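Local atomic coordinates of N5-carboxyaminoimidazole ribonucleotide synthetase (Bacillus anthracis, PDB entry 3QFF), a protein that probably catalyses the ATP-dependent carboxylation of aminoimidazole ribonucleotide with bicarbonate, giving N5-carboxyaminoimidazole ribonucleotide in purine biosynthesis. Residues A142-L146 / I186-W190. Residues are numbered along the deposited sequence; the frame is centred on the assembly and turned at random.
Sequences AIAEL and ILEKW. With ADP (adenosine-5'-diphosphate), chain C.
Leu187 pushes one methyl, CD2, from the strand into a shallow hollow at the last turn of helix 136-146. The floor is the small methyl of Ala142, with CB 3.7 Å from Leu187 CD2; the backbone N of Ile143, 3.8 Å from that methyl, and Leu146 CD1, 4.0 Å from it, complete the rim. Alanine suits the floor because its short side chain leaves the leucine branch room to approach the helix. With CG anti to the backbone N (chi1 -172°), Leu187 places this CD2 branch against the helix.

One turn after Ala142, Leu146 sends its CD1 onto the strand backbone, 3.4 Å from Leu187 O and 3.7 Å from Lys189 N; leucine suits this place because its apolar branch can spread over the main chain. Alongside, the methylenes of Lys189 run past the helix end, CG 3.9 Å from Leu146 O. Lysine suits this exposed position: its alkyl part packs while NZ makes a weak hydrogen bond to Thr129 OG1. The axes of 142-146 and 186-189 run nearly parallel, 15° apart, the helix packing on the four-stranded antiparallel sheet 130-133, 185-189, 150-154 and 164-167 of the ATP-grasp domain.

Alternation along the strand sends Glu188 to the other face, where OE1 forms salt bridges with Lys153 and Lys117. Trp190 lays its ring over adenine C2. No hydrogen bond joins helix and strand: the helix side is apolar, whereas Glu188 OE2 (3.3 Å) and Lys189 O (2.8 Å) accept hydrogen bonds from ADP N6, consistent with a strand packed on one side and binding ligand on the other.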
ATOM      1  N   ALA A 142       5.496 -47.194 -14.119  1.00 41.13           N
ATOM      2  CA  ALA A 142       4.724 -45.952 -14.234  1.00 42.10           C
ATOM      3  C   ALA A 142       4.505 -45.559 -15.694  1.00 42.87           C
ATOM      4  O   ALA A 142       3.377 -45.288 -16.097  1.00 43.13           O
ATOM      5  CB  ALA A 142       5.386 -44.814 -13.454  1.00 41.44           C
ATOM      6  N   ILE A 143       5.582 -45.536 -16.479  1.00 44.26           N
ATOM      7  CA  ILE A 143       5.484 -45.333 -17.937  1.00 45.28           C
ATOM      8  C   ILE A 143       4.455 -46.284 -18.567  1.00 46.25           C
ATOM      9  O   ILE A 143       3.632 -45.865 -19.386  1.00 46.39           O
ATOM     10  CB  ILE A 143       6.848 -45.506 -18.637  1.00 45.14           C
ATOM     11  CG1 ILE A 143       7.838 -44.437 -18.161  1.00 44.83           C
ATOM     12  CG2 ILE A 143       6.683 -45.439 -20.159  1.00 45.19           C
ATOM     13  CD1 ILE A 143       9.294 -44.800 -18.378  1.00 44.97           C
ATOM     14  N   ALA A 144       4.502 -47.555 -18.172  1.00 47.21           N
ATOM     15  CA  ALA A 144       3.573 -48.559 -18.685  1.00 48.32           C
ATOM     16  C   ALA A 144       2.118 -48.212 -18.369  1.00 48.96           C
ATOM     17  O   ALA A 144       1.265 -48.254 -19.263  1.00 49.22           O
ATOM     18  CB  ALA A 144       3.926 -49.950 -18.149  1.00 48.12           C
ATOM     19  N   GLU A 145       1.848 -47.867 -17.108  1.00 49.58           N
ATOM     20  CA  GLU A 145       0.488 -47.562 -16.633  1.00 50.16           C
ATOM     21  C   GLU A 145      -0.077 -46.265 -17.214  1.00 50.23           C
ATOM     22  O   GLU A 145      -1.245 -46.218 -17.612  1.00 50.39           O
ATOM     23  CB  GLU A 145       0.443 -47.463 -15.102  1.00 50.39           C
ATOM     24  CG  GLU A 145       0.515 -48.779 -14.332  1.00 52.10           C
ATOM     25  CD  GLU A 145       0.801 -48.554 -12.849  1.00 54.61           C
ATOM     26  OE1 GLU A 145       1.908 -48.059 -12.519  1.00 55.25           O
ATOM     27  OE2 GLU A 145      -0.079 -48.863 -12.011  1.00 55.01           O
ATOM     28  N   LEU A 146       0.747 -45.216 -17.247  1.00 50.09           N
ATOM     29  CA  LEU A 146       0.277 -43.874 -17.607  1.00 50.28           C
ATOM     30  C   LEU A 146       0.456 -43.526 -19.083  1.00 50.64           C
ATOM     31  O   LEU A 146      -0.230 -42.636 -19.595  1.00 51.03           O
ATOM     32  CB  LEU A 146       0.940 -42.794 -16.734  1.00 49.79           C
ATOM     33  CG  LEU A 146       0.819 -42.834 -15.206  1.00 48.95           C
ATOM     34  CD1 LEU A 146       1.312 -41.516 -14.615  1.00 47.65           C
ATOM     35  CD2 LEU A 146      -0.605 -43.128 -14.742  1.00 48.64           C
ATOM     36  N   ILE A 186       7.923 -38.175  -8.991  1.00 33.84           N
ATOM     37  CA  ILE A 186       6.564 -38.525  -9.289  1.00 33.91           C
ATOM     38  C   ILE A 186       6.426 -38.447 -10.812  1.00 33.70           C
ATOM     39  O   ILE A 186       7.004 -37.566 -11.440  1.00 33.52           O
ATOM     40  CB  ILE A 186       5.580 -37.549  -8.556  1.00 34.05           C
ATOM     41  CG1 ILE A 186       4.143 -38.029  -8.638  1.00 35.22           C
ATOM     42  CG2 ILE A 186       5.699 -36.098  -9.071  1.00 33.87           C
ATOM     43  CD1 ILE A 186       3.173 -37.041  -7.974  1.00 37.73           C
ATOM     44  N   LEU A 187       5.690 -39.381 -11.399  1.00 33.73           N
ATOM     45  CA  LEU A 187       5.317 -39.272 -12.802  1.00 34.29           C
ATOM     46  C   LEU A 187       3.831 -38.961 -12.899  1.00 34.94           C
ATOM     47  O   LEU A 187       3.013 -39.654 -12.295  1.00 34.58           O
ATOM     48  CB  LEU A 187       5.629 -40.556 -13.571  1.00 33.93           C
ATOM     49  CG  LEU A 187       5.458 -40.489 -15.104  1.00 33.39           C
ATOM     50  CD1 LEU A 187       6.713 -39.945 -15.743  1.00 32.22           C
ATOM     51  CD2 LEU A 187       5.129 -41.856 -15.691  1.00 32.33           C
ATOM     52  N   GLU A 188       3.497 -37.923 -13.666  1.00 35.80           N
ATOM     53  CA  GLU A 188       2.111 -37.493 -13.856  1.00 37.27           C
ATOM     54  C   GLU A 188       1.675 -37.614 -15.310  1.00 37.77           C
ATOM     55  O   GLU A 188       2.463 -37.324 -16.217  1.00 37.98           O
ATOM     56  CB  GLU A 188       1.950 -36.030 -13.461  1.00 37.35           C
ATOM     57  CG  GLU A 188       2.288 -35.686 -12.024  1.00 39.27           C
ATOM     58  CD  GLU A 188       2.103 -34.203 -11.744  1.00 42.04           C
ATOM     59  OE1 GLU A 188       2.607 -33.729 -10.706  1.00 44.36           O
ATOM     60  OE2 GLU A 188       1.471 -33.505 -12.573  1.00 42.17           O
ATOM     61  N   LYS A 189       0.423 -38.010 -15.525  1.00 38.41           N
ATOM     62  CA  LYS A 189      -0.192 -37.928 -16.851  1.00 39.85           C
ATOM     63  C   LYS A 189      -0.184 -36.495 -17.345  1.00 40.16           C
ATOM     64  O   LYS A 189      -0.449 -35.564 -16.586  1.00 39.80           O
ATOM     65  CB  LYS A 189      -1.631 -38.444 -16.837  1.00 40.24           C
ATOM     66  CG  LYS A 189      -1.836 -39.782 -17.514  1.00 41.07           C
ATOM     67  CD  LYS A 189      -3.301 -40.194 -17.465  1.00 43.07           C
ATOM     68  CE  LYS A 189      -3.471 -41.699 -17.651  1.00 44.37           C
ATOM     69  NZ  LYS A 189      -4.554 -42.240 -16.781  1.00 46.14           N
ATOM     70  N   TRP A 190       0.139 -36.327 -18.621  1.00 41.20           N
ATOM     71  CA  TRP A 190       0.076 -35.027 -19.271  1.00 42.40           C
ATOM     72  C   TRP A 190      -1.371 -34.562 -19.323  1.00 42.02           C
ATOM     73  O   TRP A 190      -2.250 -35.284 -19.801  1.00 42.45           O
ATOM     74  CB  TRP A 190       0.648 -35.115 -20.687  1.00 43.34           C
ATOM     75  CG  TRP A 190       0.655 -33.819 -21.441  1.00 46.03           C
ATOM     76  CD1 TRP A 190      -0.288 -33.377 -22.339  1.00 47.78           C
ATOM     77  CD2 TRP A 190       1.659 -32.799 -21.378  1.00 48.83           C
ATOM     78  NE1 TRP A 190       0.070 -32.141 -22.829  1.00 49.48           N
ATOM     79  CE2 TRP A 190       1.261 -31.764 -22.260  1.00 49.44           C
ATOM     80  CE3 TRP A 190       2.857 -32.658 -20.662  1.00 49.78           C
ATOM     81  CZ2 TRP A 190       2.017 -30.598 -22.440  1.00 50.37           C
ATOM     82  CZ3 TRP A 190       3.611 -31.498 -20.843  1.00 50.93           C
ATOM     83  CH2 TRP A 190       3.185 -30.483 -21.726  1.00 51.01           C
TER
HETATM   84  PB  ADP C 400       7.250 -26.046 -10.667  1.00 62.88           P
HETATM   85  O1B ADP C 400       8.698 -26.012 -11.096  1.00 62.84           O
HETATM   86  O2B ADP C 400       7.068 -26.511  -9.238  1.00 62.26           O
HETATM   87  O3B ADP C 400       6.492 -24.788 -11.022  1.00 62.65           O
HETATM   88  PA  ADP C 400       5.054 -27.465 -11.960  1.00 60.58           P
HETATM   89  O1A ADP C 400       4.239 -26.225 -11.654  1.00 61.16           O
HETATM   90  O2A ADP C 400       4.613 -28.813 -11.438  1.00 60.28           O
HETATM   91  O3A ADP C 400       6.612 -27.241 -11.564  1.00 61.78           O
HETATM   92  O5' ADP C 400       5.129 -27.616 -13.559  1.00 59.78           O
HETATM   93  C5' ADP C 400       5.806 -26.631 -14.337  1.00 59.37           C
HETATM   94  C4' ADP C 400       5.078 -26.446 -15.659  1.00 58.68           C
HETATM   95  O4' ADP C 400       5.031 -27.695 -16.352  1.00 57.97           O
HETATM   96  C3' ADP C 400       3.636 -26.004 -15.457  1.00 58.29           C
HETATM   97  O3' ADP C 400       3.512 -24.583 -15.568  1.00 59.10           O
HETATM   98  C2' ADP C 400       2.869 -26.730 -16.545  1.00 58.33           C
HETATM   99  O2' ADP C 400       2.727 -25.882 -17.688  1.00 57.59           O
HETATM  100  C1' ADP C 400       3.737 -27.920 -16.921  1.00 57.50           C
HETATM  101  N9  ADP C 400       3.149 -29.176 -16.377  1.00 56.66           N
HETATM  102  C8  ADP C 400       3.430 -29.728 -15.177  1.00 56.00           C
HETATM  103  N7  ADP C 400       2.727 -30.871 -14.984  1.00 55.36           N
HETATM  104  C5  ADP C 400       1.974 -31.073 -16.077  1.00 54.99           C
HETATM  105  C6  ADP C 400       0.996 -32.096 -16.528  1.00 54.68           C
HETATM  106  N6  ADP C 400       0.680 -33.160 -15.747  1.00 52.96           N
HETATM  107  N1  ADP C 400       0.432 -31.926 -17.750  1.00 54.85           N
HETATM  108  C2  ADP C 400       0.732 -30.877 -18.539  1.00 54.93           C
HETATM  109  N3  ADP C 400       1.607 -29.917 -18.191  1.00 55.17           N
HETATM  110  C4  ADP C 400       2.254 -29.956 -16.997  1.00 55.74           C